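Local coordinates for T cell receptor mu chain (Monodelphis domestica, PDB 7L15), which pairs with a gamma chain to form the marsupial gamma-mu T cell receptor and probably takes part in antigen recognition through its variable domain, at residues E129-F141 with A150-H162. Sequence-based numbering, arbitrary orientation.
Sequences EPRPAAPLSPSVF and ACLIRNFYPKELH
Y157 lays its ring along the arching linker 131-134, where CD2 comes 3.4 Å from the carbonyl O of A133 and the hydroxyl end reaches the ring of P132. With CG anti to the backbone N (chi1 -173°), the phenol reaches the linker, P132 and A133 lying oblique to its ring, while CB of P158, joined by a cis peptide, sits over the centre of one ring face. The backbone of Y157 is gripped twice by L136: its O accepts from L136 N at 2.8 Å, and its N gives to L136 O on a lone pair. Where strand 124-129 ends, E129 and K159 form a long salt bridge, OE2 to NZ 3.7 Å.

From S139 the two segments run as neighbouring antiparallel strands, S139, V140 and F141 pairing with R154, I153 and L152. Just before the strand, P138 CB packs 3.5 Å from I153 CG2, with CB of F156 beside the proline ring; on the core side V140 CG1 meets SG of C151, which is disulfide-bonded to C203. On the other face, F141 slants across L152, CD2 to CG 4.1 Å, and CG of R154 lies at the ring edge. R154 also bridges to E136 of the T cell receptor gamma chain, so this face borders the partner subunit. This pair of strands, entered from a V-C linker and bearing the intersheet disulfide, is the A-B strand pairing of an immunoglobulin beta-sandwich, here the C1-set constant domain.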
ATOM      1  N   GLU A 129       6.202  11.717  -8.904  1.00 43.48           N
ATOM      2  CA  GLU A 129       5.919  11.295 -10.264  1.00 48.27           C
ATOM      3  C   GLU A 129       7.205  11.368 -11.064  1.00 43.98           C
ATOM      4  O   GLU A 129       8.168  12.009 -10.634  1.00 43.41           O
ATOM      5  CB  GLU A 129       4.818  12.154 -10.894  1.00 44.90           C
ATOM      6  CG  GLU A 129       5.212  13.577 -11.141  1.00 53.56           C
ATOM      7  CD  GLU A 129       4.035  14.407 -11.628  1.00 62.29           C
ATOM      8  OE1 GLU A 129       4.240  15.620 -11.870  1.00 51.76           O
ATOM      9  OE2 GLU A 129       2.914  13.836 -11.761  1.00 64.45           O
ATOM     10  N   PRO A 130       7.280  10.666 -12.189  1.00 42.38           N
ATOM     11  CA  PRO A 130       8.526  10.659 -12.958  1.00 44.29           C
ATOM     12  C   PRO A 130       8.910  12.052 -13.425  1.00 46.67           C
ATOM     13  O   PRO A 130       8.061  12.916 -13.664  1.00 43.54           O
ATOM     14  CB  PRO A 130       8.216   9.743 -14.150  1.00 40.01           C
ATOM     15  CG  PRO A 130       6.787   9.308 -13.993  1.00 44.96           C
ATOM     16  CD  PRO A 130       6.363   9.592 -12.604  1.00 39.88           C
ATOM     17  N   ARG A 131      10.210  12.276 -13.535  1.00 41.01           N
ATOM     18  CA  ARG A 131      10.656  13.556 -14.041  1.00 51.52           C
ATOM     19  C   ARG A 131      10.390  13.608 -15.544  1.00 45.11           C
ATOM     20  O   ARG A 131      10.507  12.587 -16.229  1.00 43.04           O
ATOM     21  CB  ARG A 131      12.126  13.807 -13.712  1.00 50.28           C
ATOM     22  CG  ARG A 131      13.112  13.383 -14.730  1.00 61.41           C
ATOM     23  CD  ARG A 131      14.100  12.414 -14.111  1.00 72.81           C
ATOM     24  NE  ARG A 131      15.106  13.079 -13.290  1.00 78.42           N
ATOM     25  CZ  ARG A 131      15.745  12.486 -12.285  1.00 81.69           C
ATOM     26  NH1 ARG A 131      15.456  11.229 -11.968  1.00 76.68           N
ATOM     27  NH2 ARG A 131      16.660  13.152 -11.586  1.00 82.15           N
ATOM     28  N   PRO A 132       9.958  14.755 -16.067  1.00 43.44           N
ATOM     29  CA  PRO A 132       9.661  14.845 -17.497  1.00 44.68           C
ATOM     30  C   PRO A 132      10.888  14.527 -18.336  1.00 42.38           C
ATOM     31  O   PRO A 132      12.035  14.713 -17.917  1.00 49.39           O
ATOM     32  CB  PRO A 132       9.212  16.300 -17.671  1.00 52.03           C
ATOM     33  CG  PRO A 132       8.669  16.679 -16.316  1.00 46.62           C
ATOM     34  CD  PRO A 132       9.632  16.008 -15.369  1.00 43.59           C
ATOM     35  N   ALA A 133      10.626  13.987 -19.514  1.00 36.65           N
ATOM     36  CA  ALA A 133      11.669  13.637 -20.461  1.00 38.22           C
ATOM     37  C   ALA A 133      11.005  13.579 -21.821  1.00 41.65           C
ATOM     38  O   ALA A 133       9.804  13.843 -21.946  1.00 42.56           O
ATOM     39  CB  ALA A 133      12.359  12.328 -20.062  1.00 43.25           C
ATOM     40  N   ALA A 134      11.789  13.251 -22.842  1.00 35.23           N
ATOM     41  CA  ALA A 134      11.303  13.375 -24.209  1.00 31.49           C
ATOM     42  C   ALA A 134      10.028  12.555 -24.397  1.00 43.01           C
ATOM     43  O   ALA A 134       9.911  11.455 -23.849  1.00 41.11           O
ATOM     44  CB  ALA A 134      12.367  12.921 -25.215  1.00 33.53           C
ATOM     45  N   PRO A 135       9.061  13.063 -25.155  1.00 51.72           N
ATOM     46  CA  PRO A 135       7.847  12.288 -25.445  1.00 53.50           C
ATOM     47  C   PRO A 135       8.195  10.947 -26.062  1.00 47.86           C
ATOM     48  O   PRO A 135       9.167  10.819 -26.799  1.00 41.55           O
ATOM     49  CB  PRO A 135       7.095  13.177 -26.441  1.00 54.70           C
ATOM     50  CG  PRO A 135       8.193  13.995 -27.091  1.00 55.33           C
ATOM     51  CD  PRO A 135       9.124  14.304 -25.951  1.00 51.07           C
ATOM     52  N   LEU A 136       7.390   9.939 -25.740  1.00 47.03           N
ATOM     53  CA  LEU A 136       7.679   8.562 -26.119  1.00 46.73           C
ATOM     54  C   LEU A 136       6.372   7.887 -26.515  1.00 42.88           C
ATOM     55  O   LEU A 136       5.477   7.729 -25.680  1.00 42.16           O
ATOM     56  CB  LEU A 136       8.348   7.819 -24.953  1.00 49.44           C
ATOM     57  CG  LEU A 136       8.976   6.453 -25.202  1.00 51.50           C
ATOM     58  CD1 LEU A 136      10.065   6.576 -26.250  1.00 45.13           C
ATOM     59  CD2 LEU A 136       9.552   5.861 -23.916  1.00 56.84           C
ATOM     60  N   SER A 137       6.242   7.524 -27.779  1.00 43.92           N
ATOM     61  CA  SER A 137       5.029   6.843 -28.217  1.00 47.07           C
ATOM     62  C   SER A 137       5.033   5.405 -27.709  1.00 45.60           C
ATOM     63  O   SER A 137       6.084   4.766 -27.687  1.00 42.62           O
ATOM     64  CB  SER A 137       4.926   6.833 -29.737  1.00 43.37           C
ATOM     65  OG  SER A 137       4.843   8.146 -30.246  1.00 52.04           O
ATOM     66  N   PRO A 138       3.883   4.876 -27.300  1.00 44.91           N
ATOM     67  CA  PRO A 138       3.828   3.486 -26.838  1.00 44.91           C
ATOM     68  C   PRO A 138       3.822   2.500 -27.991  1.00 43.65           C
ATOM     69  O   PRO A 138       3.529   2.841 -29.144  1.00 44.81           O
ATOM     70  CB  PRO A 138       2.499   3.422 -26.084  1.00 42.96           C
ATOM     71  CG  PRO A 138       1.626   4.425 -26.806  1.00 39.85           C
ATOM     72  CD  PRO A 138       2.585   5.562 -27.139  1.00 41.24           C
ATOM     73  N   SER A 139       4.159   1.259 -27.654  1.00 41.28           N
ATOM     74  CA  SER A 139       3.842   0.110 -28.489  1.00 47.68           C
ATOM     75  C   SER A 139       2.601  -0.570 -27.923  1.00 47.13           C
ATOM     76  O   SER A 139       2.263  -0.398 -26.750  1.00 37.06           O
ATOM     77  CB  SER A 139       5.016  -0.876 -28.550  1.00 52.38           C
ATOM     78  OG  SER A 139       5.647  -0.980 -27.285  1.00 67.36           O
ATOM     79  N   VAL A 140       1.900  -1.321 -28.779  1.00 37.76           N
ATOM     80  CA  VAL A 140       0.591  -1.862 -28.436  1.00 39.36           C
ATOM     81  C   VAL A 140       0.555  -3.349 -28.771  1.00 38.19           C
ATOM     82  O   VAL A 140       0.850  -3.742 -29.902  1.00 48.53           O
ATOM     83  CB  VAL A 140      -0.536  -1.105 -29.165  1.00 47.69           C
ATOM     84  CG1 VAL A 140      -1.883  -1.690 -28.822  1.00 42.88           C
ATOM     85  CG2 VAL A 140      -0.488   0.379 -28.798  1.00 46.81           C
ATOM     86  N   PHE A 141       0.162  -4.170 -27.797  1.00 39.39           N
ATOM     87  CA  PHE A 141       0.103  -5.613 -27.978  1.00 37.72           C
ATOM     88  C   PHE A 141      -1.235  -6.129 -27.495  1.00 43.44           C
ATOM     89  O   PHE A 141      -1.683  -5.756 -26.406  1.00 47.34           O
ATOM     90  CB  PHE A 141       1.233  -6.300 -27.215  1.00 42.69           C
ATOM     91  CG  PHE A 141       2.569  -5.704 -27.496  1.00 45.21           C
ATOM     92  CD1 PHE A 141       3.283  -6.080 -28.630  1.00 44.45           C
ATOM     93  CD2 PHE A 141       3.103  -4.748 -26.657  1.00 37.10           C
ATOM     94  CE1 PHE A 141       4.529  -5.498 -28.913  1.00 44.62           C
ATOM     95  CE2 PHE A 141       4.355  -4.177 -26.926  1.00 47.78           C
ATOM     96  CZ  PHE A 141       5.066  -4.557 -28.056  1.00 40.04           C
ATOM     97  N   ALA A 150      -6.689  -8.576 -23.140  1.00 51.41           N
ATOM     98  CA  ALA A 150      -5.888  -7.525 -22.545  1.00 47.08           C
ATOM     99  C   ALA A 150      -5.185  -6.792 -23.670  1.00 50.02           C
ATOM    100  O   ALA A 150      -4.660  -7.411 -24.594  1.00 51.25           O
ATOM    101  CB  ALA A 150      -4.850  -8.077 -21.551  1.00 38.70           C
ATOM    102  N   CYS A 151      -5.190  -5.478 -23.599  1.00 45.64           N
ATOM    103  CA  CYS A 151      -4.411  -4.658 -24.506  1.00 48.91           C
ATOM    104  C   CYS A 151      -3.243  -4.088 -23.707  1.00 37.16           C
ATOM    105  O   CYS A 151      -3.452  -3.334 -22.759  1.00 39.47           O
ATOM    106  CB  CYS A 151      -5.289  -3.566 -25.123  1.00 53.70           C
ATOM    107  SG  CYS A 151      -4.385  -2.488 -26.160  1.00 58.28           S
ATOM    108  N   LEU A 152      -2.022  -4.470 -24.069  1.00 40.43           N
ATOM    109  CA  LEU A 152      -0.823  -4.089 -23.332  1.00 38.89           C
ATOM    110  C   LEU A 152      -0.170  -2.902 -24.025  1.00 41.70           C
ATOM    111  O   LEU A 152       0.148  -2.972 -25.216  1.00 47.65           O
ATOM    112  CB  LEU A 152       0.146  -5.267 -23.247  1.00 41.66           C
ATOM    113  CG  LEU A 152       1.596  -4.969 -22.889  1.00 44.25           C
ATOM    114  CD1 LEU A 152       1.669  -4.352 -21.531  1.00 45.48           C
ATOM    115  CD2 LEU A 152       2.383  -6.289 -22.905  1.00 45.51           C
ATOM    116  N   ILE A 153       0.055  -1.829 -23.276  1.00 44.15           N
ATOM    117  CA  ILE A 153       0.522  -0.561 -23.819  1.00 42.76           C
ATOM    118  C   ILE A 153       1.798  -0.177 -23.072  1.00 43.88           C
ATOM    119  O   ILE A 153       1.736   0.177 -21.885  1.00 38.83           O
ATOM    120  CB  ILE A 153      -0.556   0.518 -23.683  1.00 38.13           C
ATOM    121  CG1 ILE A 153      -1.841   0.018 -24.340  1.00 36.53           C
ATOM    122  CG2 ILE A 153      -0.081   1.846 -24.310  1.00 36.40           C
ATOM    123  CD1 ILE A 153      -3.079   0.768 -23.875  1.00 40.67           C
ATOM    124  N   ARG A 154       2.953  -0.224 -23.750  1.00 41.30           N
ATOM    125  CA  ARG A 154       4.242  -0.198 -23.055  1.00 42.94           C
ATOM    126  C   ARG A 154       5.062   1.045 -23.353  1.00 49.10           C
ATOM    127  O   ARG A 154       5.325   1.375 -24.513  1.00 47.40           O
ATOM    128  CB  ARG A 154       5.083  -1.428 -23.389  1.00 45.15           C
ATOM    129  CG  ARG A 154       4.474  -2.694 -22.874  1.00 53.50           C
ATOM    130  CD  ARG A 154       5.471  -3.677 -22.282  1.00 48.63           C
ATOM    131  NE  ARG A 154       6.800  -3.128 -22.065  1.00 45.72           N
ATOM    132  CZ  ARG A 154       7.921  -3.722 -22.456  1.00 43.62           C
ATOM    133  NH1 ARG A 154       9.084  -3.153 -22.204  1.00 50.37           N
ATOM    134  NH2 ARG A 154       7.882  -4.901 -23.075  1.00 34.85           N
ATOM    135  N   ASN A 155       5.490   1.708 -22.283  1.00 58.12           N
ATOM    136  CA  ASN A 155       6.548   2.703 -22.326  1.00 55.83           C
ATOM    137  C   ASN A 155       6.124   3.888 -23.185  1.00 45.61           C
ATOM    138  O   ASN A 155       6.464   4.004 -24.371  1.00 49.98           O
ATOM    139  CB  ASN A 155       7.847   2.037 -22.779  1.00 55.33           C
ATOM    140  CG  ASN A 155       8.198   0.828 -21.900  1.00 58.58           C
ATOM    141  OD1 ASN A 155       8.444  -0.275 -22.398  1.00 66.92           O
ATOM    142  ND2 ASN A 155       8.192   1.032 -20.589  1.00 48.08           N
ATOM    143  N   PHE A 156       5.333   4.757 -22.575  1.00 37.13           N
ATOM    144  CA  PHE A 156       4.951   6.016 -23.174  1.00 39.96           C
ATOM    145  C   PHE A 156       5.158   7.127 -22.165  1.00 42.22           C
ATOM    146  O   PHE A 156       5.200   6.901 -20.956  1.00 46.76           O
ATOM    147  CB  PHE A 156       3.501   5.998 -23.663  1.00 33.69           C
ATOM    148  CG  PHE A 156       2.504   5.540 -22.640  1.00 32.78           C
ATOM    149  CD1 PHE A 156       2.284   4.186 -22.427  1.00 34.67           C
ATOM    150  CD2 PHE A 156       1.755   6.461 -21.923  1.00 32.47           C
ATOM    151  CE1 PHE A 156       1.348   3.763 -21.500  1.00 34.94           C
ATOM    152  CE2 PHE A 156       0.812   6.048 -20.994  1.00 37.90           C
ATOM    153  CZ  PHE A 156       0.613   4.696 -20.776  1.00 40.84           C
ATOM    154  N   TYR A 157       5.295   8.337 -22.681  1.00 41.93           N
ATOM    155  CA  TYR A 157       5.422   9.493 -21.853  1.00 33.51           C
ATOM    156  C   TYR A 157       4.975  10.632 -22.759  1.00 38.67           C
ATOM    157  O   TYR A 157       5.351  10.637 -23.940  1.00 39.76           O
ATOM    158  CB  TYR A 157       6.853   9.717 -21.347  1.00 32.88           C
ATOM    159  CG  TYR A 157       6.850  10.859 -20.360  1.00 46.61           C
ATOM    160  CD1 TYR A 157       6.501  10.638 -19.028  1.00 42.05           C
ATOM    161  CD2 TYR A 157       7.105  12.167 -20.770  1.00 37.51           C
ATOM    162  CE1 TYR A 157       6.433  11.685 -18.115  1.00 39.02           C
ATOM    163  CE2 TYR A 157       7.040  13.239 -19.847  1.00 40.04           C
ATOM    164  CZ  TYR A 157       6.706  12.977 -18.523  1.00 40.37           C
ATOM    165  OH  TYR A 157       6.634  14.000 -17.604  1.00 48.89           O
ATOM    166  N   PRO A 158       4.176  11.596 -22.260  1.00 38.01           N
ATOM    167  CA  PRO A 158       3.574  11.681 -20.925  1.00 38.93           C
ATOM    168  C   PRO A 158       2.404  10.686 -20.748  1.00 41.25           C
ATOM    169  O   PRO A 158       2.068   9.940 -21.680  1.00 38.75           O
ATOM    170  CB  PRO A 158       3.078  13.142 -20.860  1.00 36.46           C
ATOM    171  CG  PRO A 158       2.711  13.452 -22.297  1.00 46.30           C
ATOM    172  CD  PRO A 158       3.728  12.701 -23.134  1.00 44.95           C
ATOM    173  N   LYS A 159       1.768  10.710 -19.575  1.00 43.36           N
ATOM    174  CA  LYS A 159       0.832   9.658 -19.184  1.00 42.47           C
ATOM    175  C   LYS A 159      -0.524   9.769 -19.866  1.00 43.97           C
ATOM    176  O   LYS A 159      -1.246   8.771 -19.915  1.00 44.05           O
ATOM    177  CB  LYS A 159       0.615   9.662 -17.656  1.00 45.49           C
ATOM    178  CG  LYS A 159      -0.281  10.792 -17.168  1.00 39.82           C
ATOM    179  CD  LYS A 159      -0.307  10.922 -15.650  1.00 55.87           C
ATOM    180  CE  LYS A 159       0.690  11.958 -15.176  1.00 67.14           C
ATOM    181  NZ  LYS A 159       0.193  12.741 -14.005  1.00 69.83           N
ATOM    182  N   GLU A 160      -0.908  10.947 -20.356  1.00 37.00           N
ATOM    183  CA  GLU A 160      -2.227  11.101 -20.957  1.00 41.19           C
ATOM    184  C   GLU A 160      -2.319  10.264 -22.234  1.00 47.67           C
ATOM    185  O   GLU A 160      -1.467  10.379 -23.130  1.00 42.64           O
ATOM    186  CB  GLU A 160      -2.525  12.574 -21.252  1.00 44.24           C
ATOM    187  CG  GLU A 160      -2.665  13.448 -20.006  1.00 58.47           C
ATOM    188  CD  GLU A 160      -1.326  13.790 -19.365  1.00 60.95           C
ATOM    189  OE1 GLU A 160      -0.304  13.735 -20.075  1.00 57.43           O
ATOM    190  OE2 GLU A 160      -1.300  14.104 -18.153  1.00 65.17           O
ATOM    191  N   LEU A 161      -3.334   9.396 -22.303  1.00 41.42           N
ATOM    192  CA  LEU A 161      -3.657   8.696 -23.543  1.00 40.78           C
ATOM    193  C   LEU A 161      -5.126   8.306 -23.526  1.00 42.69           C
ATOM    194  O   LEU A 161      -5.798   8.346 -22.495  1.00 44.97           O
ATOM    195  CB  LEU A 161      -2.767   7.459 -23.777  1.00 47.07           C
ATOM    196  CG  LEU A 161      -2.505   6.382 -22.709  1.00 55.21           C
ATOM    197  CD1 LEU A 161      -3.651   6.211 -21.736  1.00 57.55           C
ATOM    198  CD2 LEU A 161      -2.190   5.038 -23.335  1.00 49.16           C
ATOM    199  N   HIS A 162      -5.607   7.897 -24.686  1.00 45.23           N
ATOM    200  CA  HIS A 162      -6.957   7.395 -24.852  1.00 45.42           C
ATOM    201  C   HIS A 162      -6.852   6.026 -25.495  1.00 43.25           C
ATOM    202  O   HIS A 162      -6.103   5.857 -26.464  1.00 45.71           O
ATOM    203  CB  HIS A 162      -7.782   8.350 -25.716  1.00 44.27           C
ATOM    204  CG  HIS A 162      -9.245   8.051 -25.733  1.00 57.40           C
ATOM    205  ND1 HIS A 162      -9.833   7.269 -26.705  1.00 60.65           N
ATOM    206  CD2 HIS A 162     -10.246   8.451 -24.913  1.00 57.40           C
ATOM    207  CE1 HIS A 162     -11.132   7.195 -26.481  1.00 59.47           C
ATOM    208  NE2 HIS A 162     -11.409   7.907 -25.404  1.00 63.22           N
TER